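Local atomic coordinates of free serine kinase (PDB entry 5X0J), a protein that phosphorylates free L-serine with ADP, giving O-phospho-L-serine and AMP in the first step of cysteine biosynthesis from serine. Residues D63-V68 against S87-Y92; K35-F40 against R73-Q78; P53-K58 against I67-H72. The protein carries 1 engineered substitution. All coordinates share one frame; numbering follows the deposited sequence.

How the contacts relate
All three contacts belong to the ParB-like N-terminal part of this kinase. Contact 3 meets phosphoserine, magnesium and AMP together; contact 1 reaches phosphoserine through Val68 O, and contact 2 reaches AMP. Contacts 1 and 3 share Ile67 and Val68 and have centres only about 6 Å apart, since strand 54-58 of contact 3 runs between the strands that contact 1 joins. Contact 2 lies about 13 Å, centre to centre, from contact 3; both use helix 71-80 and both hold the AMP phosphate, through Arg73 and His72 respectively. Its centre is about 19 Å from that of contact 1, although Ile67 CD1 reaches Trp74 CG at 3.5 Å. His71 of contact 3 also touches Gln30, an engineered residue at the inferred active-site position.

Contact 1: residues D63-V68 against S87-Y92; sequences DMYLIV and SVILDY. With SEP (phosphoserine), chain C.
The carbonyl O of Val68 accepts a 2.7 Å hydrogen bond from the amino N of phosphoserine, while the side chain of the same residue packs against Tyr92 and Leu90. One methyl, CG2, comes obliquely to the Tyr92 ring, 4.0 Å from CD1; the other, CG1, is turned to Leu90 CD1. Leu66 takes a face of that ring. With CG anti to the backbone N (chi1 174°), it carries CD2 to 4.0 Å from the ring centroid, in a CH-pi contact only 12° off the normal. The branching of Val68 thus lets one residue meet two partners, and tyrosine at 92 adds a hydroxyl that hydrogen-bonds to His225 of the phosphoserine site. Farther along, Tyr65 crosses Ile89, its OH 3.7 Å from CD1 and its CE1 3.8 Å from CG2. An alanine in place of Tyr65 would probably open a gap beside Ile89 and leave its methyls without their aromatic cover. The two strands are not bonded to each other: strand 54-58 runs between them in the sheet, helix 205-213 packs on Leu66 and Tyr92, and Ile21 of strand 19-22 touches both Tyr65 and Ile89.

Contact 2: residues K35-F40 against R73-Q78; sequences KELEAF and RWAGLQ. With AMP (adenosine monophosphate), chain B.
Phe40 and Arg73 cross at about a right angle, with Arg73 CG lying over one face of the ring, offset toward the rim and 3.4 Å from Phe40 CE1, in a CH-pi contact. The same ring turns its edge to the adenine of AMP, with CD1 3.7 Å from C4, and another part of its edge to the backbone of Gly76 and Leu77. Its CG is anti to the backbone N (chi1 167°), which sends the ring out from helix 35-40 into the angle between the helices. Their axes cross at -57° and approach to 9.0 Å. Gly76 suits this crossing, since a CB there would collide with the ring of Phe40. Leu37 CD1 takes advantage of the bare backbone, lying 3.5 Å from Gly76 N, with Ala75 CB beside it. Beyond the ring, Arg73 bends at chi3 and leads its guanidinium back to the phosphate, where NE meets AMP O1P at 2.8 Å and NH2 meets O3P at 2.8 Å. Arg73 N also donates to O1P, and Lys52 O accepts from NH1. Backbone N and NE therefore grip O1P together while NH2 holds O3P; the guanidinium would probably offset phosphate charge, and the methylene at CG joins the apolar helix packing that flanks adenine.

Contact 3: residues P53-K58 against I67-H72; sequences PMLLAK and IVDGHH. With MG (magnesium ion), chain D; AMP (adenosine monophosphate), chain B; SEP (phosphoserine), chain C.
Leu55 faces both Val68 and Asp69 in a classic beta bulge, and the bulge presents Asp69 to the magnesium ion. Asp69 OD1 binds the metal at 2.1 Å, alongside AMP O3P, phosphoserine O1P and three waters, its negative charge suiting a metal that links two phosphates. Just beyond, the start of helix 71-80 receives those phosphates. Phosphoserine O3P is gripped by three donors: the backbone N of Gly70, that of His71, and His71 ND1 at 2.7 Å, with O3P in the ring plane at its edge. AMP O2P is held by His72 N and, at 2.7 Å, by His72 ND1. Backbone N-H groups of His29 and Val33 bond NE2 of His71 and His72 respectively, which helps fix each ring's rotation. At Gly70, the N-cap (phi 132°, psi 27°), a CB would jam against Asp69 O and collide with Met54 CE, which lies 3.9 Å from Ile67 CG2. Behind stands the strand pairing: Leu55 N donates to Asp69 O at 3.0 Å, and Leu55 O accepts from Val68 N at 2.8 Å and Asp69 N at 3.2 Å, both from the same face of the carbonyl plane. Water 1 donates to both Pro53 O and Asp69 OD2, tying the carboxylate to the chain just before strand 54-58.

Contact 1: residues D63-V68 against S87-Y92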
loop_
_atom_site.group_PDB
_atom_site.type_symbol
_atom_site.label_atom_id
_atom_site.label_comp_id
_atom_site.label_asym_id
_atom_site.label_seq_id
_atom_site.Cartn_x
_atom_site.Cartn_y
_atom_site.Cartn_z
ATOM N N ASP A 63 -10.829 -1.857 -22.003
ATOM C CA ASP A 63 -11.979 -2.407 -21.278
ATOM C C ASP A 63 -11.491 -3.090 -19.996
ATOM O O ASP A 63 -11.689 -4.286 -19.789
ATOM C CB ASP A 63 -12.768 -3.391 -22.155
ATOM C CG ASP A 63 -13.361 -2.730 -23.391
ATOM N N MET A 64 -10.852 -2.286 -19.146
ATOM C CA MET A 64 -10.255 -2.730 -17.882
ATOM C C MET A 64 -10.408 -1.612 -16.869
ATOM O O MET A 64 -10.509 -0.440 -17.249
ATOM C CB MET A 64 -8.757 -3.003 -18.035
ATOM C CG MET A 64 -8.369 -4.158 -18.947
ATOM S SD MET A 64 -8.838 -5.775 -18.305
ATOM C CE MET A 64 -7.733 -5.987 -16.911
ATOM N N TYR A 65 -10.374 -1.986 -15.594
ATOM C CA TYR A 65 -10.434 -1.053 -14.482
ATOM C C TYR A 65 -9.132 -1.095 -13.708
ATOM O O TYR A 65 -8.679 -2.166 -13.319
ATOM C CB TYR A 65 -11.596 -1.429 -13.568
ATOM C CG TYR A 65 -12.932 -1.122 -14.188
ATOM C CD1 TYR A 65 -13.456 0.165 -14.134
ATOM C CD2 TYR A 65 -13.645 -2.102 -14.874
ATOM C CE1 TYR A 65 -14.670 0.471 -14.723
ATOM C CE2 TYR A 65 -14.866 -1.801 -15.469
ATOM C CZ TYR A 65 -15.363 -0.507 -15.393
ATOM O OH TYR A 65 -16.580 -0.191 -15.971
ATOM N N LEU A 66 -8.522 0.073 -13.516
ATOM C CA LEU A 66 -7.414 0.245 -12.586
ATOM C C LEU A 66 -7.905 -0.104 -11.193
ATOM O O LEU A 66 -8.942 0.414 -10.776
ATOM C CB LEU A 66 -6.980 1.709 -12.593
ATOM C CG LEU A 66 -5.918 2.121 -11.566
ATOM C CD1 LEU A 66 -4.611 1.364 -11.775
ATOM C CD2 LEU A 66 -5.720 3.638 -11.593
ATOM N N ILE A 67 -7.172 -0.957 -10.480
ATOM C CA ILE A 67 -7.379 -1.120 -9.040
ATOM C C ILE A 67 -6.822 0.126 -8.356
ATOM O O ILE A 67 -5.619 0.330 -8.319
ATOM C CB ILE A 67 -6.696 -2.388 -8.494
ATOM C CG1 ILE A 67 -7.294 -3.638 -9.153
ATOM C CG2 ILE A 67 -6.856 -2.473 -6.981
ATOM C CD1 ILE A 67 -6.568 -4.933 -8.822
ATOM N N VAL A 68 -7.709 0.968 -7.841
ATOM C CA VAL A 68 -7.317 2.163 -7.097
ATOM C C VAL A 68 -6.919 1.742 -5.677
ATOM O O VAL A 68 -5.851 2.137 -5.186
ATOM C CB VAL A 68 -8.462 3.201 -7.123
ATOM C CG1 VAL A 68 -8.161 4.389 -6.226
ATOM C CG2 VAL A 68 -8.688 3.655 -8.561
ATOM N N SER A 87 -17.528 -3.470 -5.943
ATOM C CA SER A 87 -16.645 -2.392 -6.347
ATOM C C SER A 87 -17.374 -1.070 -6.426
ATOM O O SER A 87 -18.587 -1.031 -6.617
ATOM C CB SER A 87 -16.054 -2.693 -7.725
ATOM O OG SER A 87 -15.324 -3.898 -7.698
ATOM N N VAL A 88 -16.602 0.003 -6.289
ATOM C CA VAL A 88 -17.060 1.356 -6.563
ATOM C C VAL A 88 -16.210 1.870 -7.723
ATOM O O VAL A 88 -14.979 1.878 -7.637
ATOM C CB VAL A 88 -16.916 2.259 -5.325
ATOM C CG1 VAL A 88 -17.361 3.681 -5.637
ATOM C CG2 VAL A 88 -17.743 1.698 -4.190
ATOM N N ILE A 89 -16.868 2.292 -8.801
ATOM C CA ILE A 89 -16.176 2.844 -9.968
ATOM C C ILE A 89 -16.070 4.359 -9.814
ATOM O O ILE A 89 -17.079 5.059 -9.844
ATOM C CB ILE A 89 -16.893 2.490 -11.289
ATOM C CG1 ILE A 89 -16.991 0.965 -11.450
ATOM C CG2 ILE A 89 -16.168 3.121 -12.482
ATOM C CD1 ILE A 89 -17.913 0.511 -12.556
ATOM N N LEU A 90 -14.842 4.850 -9.691
ATOM C CA LEU A 90 -14.554 6.265 -9.468
ATOM C C LEU A 90 -14.151 6.954 -10.755
ATOM O O LEU A 90 -13.814 6.296 -11.738
ATOM C CB LEU A 90 -13.387 6.400 -8.503
ATOM C CG LEU A 90 -13.563 5.747 -7.139
ATOM C CD1 LEU A 90 -12.241 5.789 -6.386
ATOM C CD2 LEU A 90 -14.677 6.431 -6.347
ATOM N N ASP A 91 -14.161 8.281 -10.727
ATOM C CA ASP A 91 -13.661 9.110 -11.819
ATOM C C ASP A 91 -12.221 9.476 -11.451
ATOM O O ASP A 91 -11.999 10.381 -10.652
ATOM C CB ASP A 91 -14.537 10.355 -11.954
ATOM C CG ASP A 91 -14.052 11.316 -13.019
ATOM O OD1 ASP A 91 -13.076 10.991 -13.735
ATOM O OD2 ASP A 91 -14.637 12.409 -13.132
ATOM N N TYR A 92 -11.248 8.777 -12.026
ATOM C CA TYR A 92 -9.858 8.886 -11.554
ATOM C C TYR A 92 -9.284 10.303 -11.616
ATOM O O TYR A 92 -8.592 10.730 -10.685
ATOM C CB TYR A 92 -8.918 7.916 -12.287
ATOM C CG TYR A 92 -7.636 7.686 -11.516
ATOM C CD1 TYR A 92 -7.671 7.145 -10.235
ATOM C CD2 TYR A 92 -6.397 8.024 -12.046
ATOM C CE1 TYR A 92 -6.517 6.941 -9.506
ATOM C CE2 TYR A 92 -5.230 7.819 -11.329
ATOM C CZ TYR A 92 -5.287 7.274 -10.057
ATOM O OH TYR A 92 -4.130 7.078 -9.329
HETATM N N SEP C . -3.756 1.634 -3.493
HETATM C CA SEP C . -4.131 1.529 -2.049
HETATM C CB SEP C . -2.942 0.975 -1.263
HETATM O OG SEP C . -2.582 -0.297 -1.799
HETATM C C SEP C . -4.607 2.861 -1.533
HETATM O O SEP C . -4.645 3.075 -0.305
HETATM O OXT SEP C . -4.967 3.758 -2.318
HETATM P P SEP C . -3.542 -1.590 -1.602
HETATM O O1P SEP C . -4.287 -1.342 -0.299
HETATM O O2P SEP C . -2.545 -2.703 -1.537
HETATM O O3P SEP C . -4.414 -1.625 -2.831
#

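Contact 2: residues K35-F40 against R73-Q78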
loop_
_atom_site.group_PDB
_atom_site.type_symbol
_atom_site.label_atom_id
_atom_site.label_comp_id
_atom_site.label_asym_id
_atom_site.label_seq_id
_atom_site.Cartn_x
_atom_site.Cartn_y
_atom_site.Cartn_z
ATOM N N LYS A 35 1.806 -10.405 4.517
ATOM C CA LYS A 35 0.939 -10.405 5.708
ATOM C C LYS A 35 -0.418 -9.747 5.473
ATOM O O LYS A 35 -1.396 -10.100 6.126
ATOM C CB LYS A 35 1.617 -9.710 6.880
ATOM C CG LYS A 35 2.826 -10.439 7.425
ATOM C CD LYS A 35 2.504 -11.668 8.234
ATOM C CE LYS A 35 3.679 -11.998 9.146
ATOM N NZ LYS A 35 3.524 -13.330 9.775
ATOM N N GLU A 36 -0.477 -8.777 4.565
ATOM C CA GLU A 36 -1.744 -8.125 4.194
ATOM C C GLU A 36 -2.629 -9.103 3.410
ATOM O O GLU A 36 -3.829 -9.218 3.670
ATOM C CB GLU A 36 -1.445 -6.865 3.378
ATOM C CG GLU A 36 -2.632 -5.981 2.991
ATOM C CD GLU A 36 -3.110 -5.039 4.074
ATOM O OE1 GLU A 36 -3.363 -3.856 3.743
ATOM O OE2 GLU A 36 -3.199 -5.472 5.234
ATOM N N LEU A 37 -2.032 -9.811 2.457
ATOM C CA LEU A 37 -2.737 -10.832 1.683
ATOM C C LEU A 37 -3.279 -11.941 2.589
ATOM O O LEU A 37 -4.457 -12.302 2.515
ATOM C CB LEU A 37 -1.792 -11.429 0.629
ATOM C CG LEU A 37 -2.400 -12.473 -0.303
ATOM C CD1 LEU A 37 -3.620 -11.918 -1.025
ATOM C CD2 LEU A 37 -1.342 -12.964 -1.282
ATOM N N GLU A 38 -2.418 -12.461 3.456
ATOM C CA GLU A 38 -2.800 -13.536 4.371
ATOM C C GLU A 38 -3.943 -13.110 5.277
ATOM O O GLU A 38 -4.923 -13.843 5.434
ATOM C CB GLU A 38 -1.617 -13.958 5.228
ATOM C CG GLU A 38 -0.543 -14.702 4.452
ATOM C CD GLU A 38 0.724 -14.935 5.258
ATOM O OE1 GLU A 38 0.947 -14.251 6.288
ATOM O OE2 GLU A 38 1.521 -15.803 4.832
ATOM N N ALA A 39 -3.833 -11.918 5.859
ATOM C CA ALA A 39 -4.867 -11.426 6.781
ATOM C C ALA A 39 -6.206 -11.274 6.087
ATOM O O ALA A 39 -7.241 -11.640 6.646
ATOM C CB ALA A 39 -4.445 -10.116 7.419
ATOM N N PHE A 40 -6.205 -10.758 4.862
ATOM C CA PHE A 40 -7.442 -10.681 4.110
ATOM C C PHE A 40 -8.044 -12.074 3.872
ATOM O O PHE A 40 -9.233 -12.281 4.080
ATOM C CB PHE A 40 -7.300 -9.954 2.775
ATOM C CG PHE A 40 -8.490 -10.159 1.910
ATOM C CD1 PHE A 40 -9.707 -9.576 2.254
ATOM C CD2 PHE A 40 -8.448 -11.040 0.841
ATOM C CE1 PHE A 40 -10.845 -9.834 1.505
ATOM C CE2 PHE A 40 -9.582 -11.287 0.084
ATOM C CZ PHE A 40 -10.781 -10.683 0.415
ATOM N N ARG A 73 -7.254 -7.723 -1.639
ATOM C CA ARG A 73 -8.572 -8.316 -1.864
ATOM C C ARG A 73 -8.623 -8.995 -3.245
ATOM O O ARG A 73 -9.089 -10.143 -3.379
ATOM C CB ARG A 73 -9.682 -7.282 -1.744
ATOM C CG ARG A 73 -10.105 -6.998 -0.312
ATOM C CD ARG A 73 -10.890 -5.711 -0.191
ATOM N NE ARG A 73 -10.021 -4.536 -0.322
ATOM C CZ ARG A 73 -10.447 -3.283 -0.455
ATOM N NH1 ARG A 73 -11.753 -2.997 -0.475
ATOM N NH2 ARG A 73 -9.565 -2.294 -0.543
ATOM N N TRP A 74 -8.139 -8.291 -4.266
ATOM C CA TRP A 74 -8.167 -8.830 -5.641
ATOM C C TRP A 74 -7.329 -10.104 -5.753
ATOM O O TRP A 74 -7.813 -11.136 -6.228
ATOM C CB TRP A 74 -7.692 -7.750 -6.620
ATOM C CG TRP A 74 -7.398 -8.212 -8.019
ATOM C CD1 TRP A 74 -8.306 -8.454 -9.020
ATOM C CD2 TRP A 74 -6.103 -8.449 -8.580
ATOM N NE1 TRP A 74 -7.649 -8.824 -10.165
ATOM C CE2 TRP A 74 -6.298 -8.825 -9.929
ATOM C CE3 TRP A 74 -4.789 -8.357 -8.078
ATOM C CZ2 TRP A 74 -5.221 -9.149 -10.780
ATOM C CZ3 TRP A 74 -3.724 -8.659 -8.919
ATOM C CH2 TRP A 74 -3.950 -9.058 -10.259
ATOM N N ALA A 75 -6.091 -10.054 -5.278
ATOM C CA ALA A 75 -5.212 -11.223 -5.335
ATOM C C ALA A 75 -5.738 -12.372 -4.477
ATOM O O ALA A 75 -5.684 -13.536 -4.880
ATOM C CB ALA A 75 -3.805 -10.857 -4.893
ATOM N N GLY A 76 -6.237 -12.051 -3.282
ATOM C CA GLY A 76 -6.770 -13.068 -2.386
ATOM C C GLY A 76 -8.021 -13.749 -2.915
ATOM O O GLY A 76 -8.132 -14.979 -2.876
ATOM N N LEU A 77 -8.955 -12.957 -3.427
ATOM C CA LEU A 77 -10.145 -13.522 -4.077
ATOM C C LEU A 77 -9.787 -14.388 -5.283
ATOM O O LEU A 77 -10.373 -15.460 -5.460
ATOM C CB LEU A 77 -11.122 -12.420 -4.478
ATOM C CG LEU A 77 -11.858 -11.735 -3.318
ATOM C CD1 LEU A 77 -12.688 -10.607 -3.902
ATOM C CD2 LEU A 77 -12.727 -12.694 -2.527
ATOM N N GLN A 78 -8.837 -13.947 -6.105
ATOM C CA GLN A 78 -8.406 -14.774 -7.257
ATOM C C GLN A 78 -7.814 -16.103 -6.780
ATOM O O GLN A 78 -8.127 -17.166 -7.333
ATOM C CB GLN A 78 -7.430 -14.021 -8.170
ATOM C CG GLN A 78 -8.113 -12.984 -9.045
ATOM C CD GLN A 78 -7.245 -12.485 -10.187
ATOM O OE1 GLN A 78 -6.054 -12.215 -10.018
ATOM N NE2 GLN A 78 -7.851 -12.338 -11.356
HETATM P P AMP B . -6.291 -4.172 -0.099
HETATM O O1P AMP B . -7.341 -5.178 -0.543
HETATM O O2P AMP B . -5.024 -4.243 -0.928
HETATM O O3P AMP B . -6.871 -2.791 0.045
HETATM O "O5'" AMP B . -5.814 -4.629 1.367
HETATM C "C5'" AMP B . -6.584 -5.497 2.194
HETATM C "C4'" AMP B . -7.903 -4.838 2.560
HETATM O "O4'" AMP B . -8.830 -5.836 2.938
HETATM C "C3'" AMP B . -7.892 -3.888 3.777
HETATM O "O3'" AMP B . -8.499 -2.654 3.400
HETATM C "C2'" AMP B . -8.738 -4.541 4.870
HETATM O "O2'" AMP B . -9.450 -3.609 5.680
HETATM C "C1'" AMP B . -9.634 -5.352 3.976
HETATM N N9 AMP B . -10.357 -6.485 4.587
HETATM C C8 AMP B . -10.010 -7.238 5.648
HETATM N N7 AMP B . -10.930 -8.207 5.877
HETATM C C5 AMP B . -11.872 -8.070 4.936
HETATM C C6 AMP B . -13.131 -8.756 4.598
HETATM N N6 AMP B . -13.545 -9.807 5.339
HETATM N N1 AMP B . -13.824 -8.290 3.533
HETATM C C2 AMP B . -13.416 -7.241 2.782
HETATM N N3 AMP B . -12.285 -6.567 3.044
HETATM C C4 AMP B . -11.499 -6.936 4.084
#

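Contact 3: residues P53-K58 against I67-H72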
loop_
_atom_site.group_PDB
_atom_site.type_symbol
_atom_site.label_atom_id
_atom_site.label_comp_id
_atom_site.label_asym_id
_atom_site.label_seq_id
_atom_site.Cartn_x
_atom_site.Cartn_y
_atom_site.Cartn_z
ATOM N N PRO A 53 -15.906 -2.512 -0.177
ATOM C CA PRO A 53 -15.817 -2.594 -1.638
ATOM C C PRO A 53 -14.481 -2.124 -2.165
ATOM O O PRO A 53 -13.860 -1.240 -1.583
ATOM C CB PRO A 53 -16.914 -1.635 -2.121
ATOM C CG PRO A 53 -17.042 -0.666 -1.021
ATOM C CD PRO A 53 -16.838 -1.453 0.249
ATOM N N MET A 54 -14.074 -2.715 -3.274
ATOM C CA MET A 54 -12.868 -2.252 -3.950
ATOM C C MET A 54 -13.121 -0.895 -4.580
ATOM O O MET A 54 -14.253 -0.526 -4.869
ATOM C CB MET A 54 -12.420 -3.231 -5.020
ATOM C CG MET A 54 -11.862 -4.533 -4.461
ATOM S SD MET A 54 -11.331 -5.634 -5.788
ATOM C CE MET A 54 -10.004 -4.654 -6.515
ATOM N N LEU A 55 -12.046 -0.134 -4.766
ATOM C CA LEU A 55 -12.121 1.137 -5.481
ATOM C C LEU A 55 -11.463 0.925 -6.841
ATOM O O LEU A 55 -10.329 0.437 -6.921
ATOM C CB LEU A 55 -11.427 2.250 -4.698
ATOM C CG LEU A 55 -11.947 2.582 -3.293
ATOM C CD1 LEU A 55 -11.150 3.733 -2.686
ATOM C CD2 LEU A 55 -13.436 2.893 -3.312
ATOM N N LEU A 56 -12.188 1.284 -7.905
ATOM C CA LEU A 56 -11.739 1.076 -9.288
ATOM C C LEU A 56 -11.850 2.371 -10.076
ATOM O O LEU A 56 -12.561 3.286 -9.673
ATOM C CB LEU A 56 -12.614 0.042 -9.987
ATOM C CG LEU A 56 -12.736 -1.342 -9.360
ATOM C CD1 LEU A 56 -13.661 -2.162 -10.236
ATOM C CD2 LEU A 56 -11.379 -2.017 -9.240
ATOM N N ALA A 57 -11.207 2.412 -11.237
ATOM C CA ALA A 57 -11.418 3.488 -12.187
ATOM C C ALA A 57 -11.150 2.945 -13.579
ATOM O O ALA A 57 -10.230 2.156 -13.758
ATOM C CB ALA A 57 -10.499 4.655 -11.897
ATOM N N LYS A 58 -11.946 3.379 -14.553
ATOM C CA LYS A 58 -11.770 2.969 -15.955
ATOM C C LYS A 58 -10.387 3.372 -16.478
ATOM O O LYS A 58 -9.954 4.509 -16.290
ATOM C CB LYS A 58 -12.876 3.607 -16.801
ATOM C CG LYS A 58 -12.799 3.410 -18.305
ATOM C CD LYS A 58 -13.088 1.984 -18.708
ATOM C CE LYS A 58 -13.284 1.882 -20.219
ATOM N NZ LYS A 58 -12.177 2.494 -21.022
ATOM N N ILE A 67 -7.172 -0.957 -10.480
ATOM C CA ILE A 67 -7.379 -1.120 -9.040
ATOM C C ILE A 67 -6.822 0.126 -8.356
ATOM O O ILE A 67 -5.619 0.330 -8.319
ATOM C CB ILE A 67 -6.696 -2.388 -8.494
ATOM C CG1 ILE A 67 -7.294 -3.638 -9.153
ATOM C CG2 ILE A 67 -6.856 -2.473 -6.981
ATOM C CD1 ILE A 67 -6.568 -4.933 -8.822
ATOM N N VAL A 68 -7.709 0.968 -7.841
ATOM C CA VAL A 68 -7.317 2.163 -7.097
ATOM C C VAL A 68 -6.919 1.742 -5.677
ATOM O O VAL A 68 -5.851 2.137 -5.186
ATOM C CB VAL A 68 -8.462 3.201 -7.123
ATOM C CG1 VAL A 68 -8.161 4.389 -6.226
ATOM C CG2 VAL A 68 -8.688 3.655 -8.561
ATOM N N ASP A 69 -7.782 0.965 -5.023
ATOM C CA ASP A 69 -7.518 0.389 -3.726
ATOM C C ASP A 69 -8.142 -0.989 -3.719
ATOM O O ASP A 69 -9.304 -1.153 -4.104
ATOM C CB ASP A 69 -8.123 1.265 -2.629
ATOM C CG ASP A 69 -7.897 0.715 -1.236
ATOM O OD1 ASP A 69 -6.868 0.045 -0.992
ATOM O OD2 ASP A 69 -8.766 0.964 -0.369
ATOM N N GLY A 70 -7.358 -1.985 -3.307
ATOM C CA GLY A 70 -7.840 -3.370 -3.276
ATOM C C GLY A 70 -6.940 -4.430 -3.881
ATOM O O GLY A 70 -7.427 -5.476 -4.307
ATOM N N HIS A 71 -5.631 -4.212 -3.901
ATOM C CA HIS A 71 -4.723 -5.203 -4.489
ATOM C C HIS A 71 -4.756 -6.552 -3.796
ATOM O O HIS A 71 -4.695 -7.592 -4.458
ATOM C CB HIS A 71 -3.306 -4.660 -4.514
ATOM C CG HIS A 71 -3.137 -3.575 -5.512
ATOM N ND1 HIS A 71 -3.554 -2.287 -5.277
ATOM C CD2 HIS A 71 -2.709 -3.605 -6.795
ATOM C CE1 HIS A 71 -3.335 -1.553 -6.348
ATOM N NE2 HIS A 71 -2.841 -2.336 -7.287
ATOM N N HIS A 72 -4.878 -6.528 -2.475
ATOM C CA HIS A 72 -4.835 -7.757 -1.683
ATOM C C HIS A 72 -6.165 -8.480 -1.717
ATOM O O HIS A 72 -6.202 -9.710 -1.856
ATOM C CB HIS A 72 -4.349 -7.439 -0.270
ATOM C CG HIS A 72 -2.973 -6.850 -0.256
ATOM N ND1 HIS A 72 -2.725 -5.524 -0.530
ATOM C CD2 HIS A 72 -1.763 -7.428 -0.088
ATOM C CE1 HIS A 72 -1.429 -5.299 -0.480
ATOM N NE2 HIS A 72 -0.828 -6.438 -0.206
HETATM MG MG MG D . -6.020 -1.009 0.592
HETATM P P AMP B . -6.291 -4.172 -0.099
HETATM O O1P AMP B . -7.341 -5.178 -0.543
HETATM O O2P AMP B . -5.024 -4.243 -0.928
HETATM O O3P AMP B . -6.871 -2.791 0.045
HETATM O "O5'" AMP B . -5.814 -4.629 1.367
HETATM C "C5'" AMP B . -6.584 -5.497 2.194
HETATM C "C4'" AMP B . -7.903 -4.838 2.560
HETATM O "O4'" AMP B . -8.830 -5.836 2.938
HETATM C "C3'" AMP B . -7.892 -3.888 3.777
HETATM O "O3'" AMP B . -8.499 -2.654 3.400
HETATM C "C2'" AMP B . -8.738 -4.541 4.870
HETATM O "O2'" AMP B . -9.450 -3.609 5.680
HETATM C "C1'" AMP B . -9.634 -5.352 3.976
HETATM N N9 AMP B . -10.357 -6.485 4.587
HETATM C C8 AMP B . -10.010 -7.238 5.648
HETATM N N7 AMP B . -10.930 -8.207 5.877
HETATM C C5 AMP B . -11.872 -8.070 4.936
HETATM C C6 AMP B . -13.131 -8.756 4.598
HETATM N N6 AMP B . -13.545 -9.807 5.339
HETATM N N1 AMP B . -13.824 -8.290 3.533
HETATM C C2 AMP B . -13.416 -7.241 2.782
HETATM N N3 AMP B . -12.285 -6.567 3.044
HETATM C C4 AMP B . -11.499 -6.936 4.084
HETATM N N SEP C . -3.756 1.634 -3.493
HETATM C CA SEP C . -4.131 1.529 -2.049
HETATM C CB SEP C . -2.942 0.975 -1.263
HETATM O OG SEP C . -2.582 -0.297 -1.799
HETATM C C SEP C . -4.607 2.861 -1.533
HETATM O O SEP C . -4.645 3.075 -0.305
HETATM O OXT SEP C . -4.967 3.758 -2.318
HETATM P P SEP C . -3.542 -1.590 -1.602
HETATM O O1P SEP C . -4.287 -1.342 -0.299
HETATM O O2P SEP C . -2.545 -2.703 -1.537
HETATM O O3P SEP C . -4.414 -1.625 -2.831
HETATM O O HOH W 1 -11.489 0.056 -0.601
HETATM O O HOH W 2 -7.777 -0.522 1.701
HETATM O O HOH W 3 -5.445 -1.986 2.397
HETATM O O HOH W 4 -5.244 0.815 1.416
#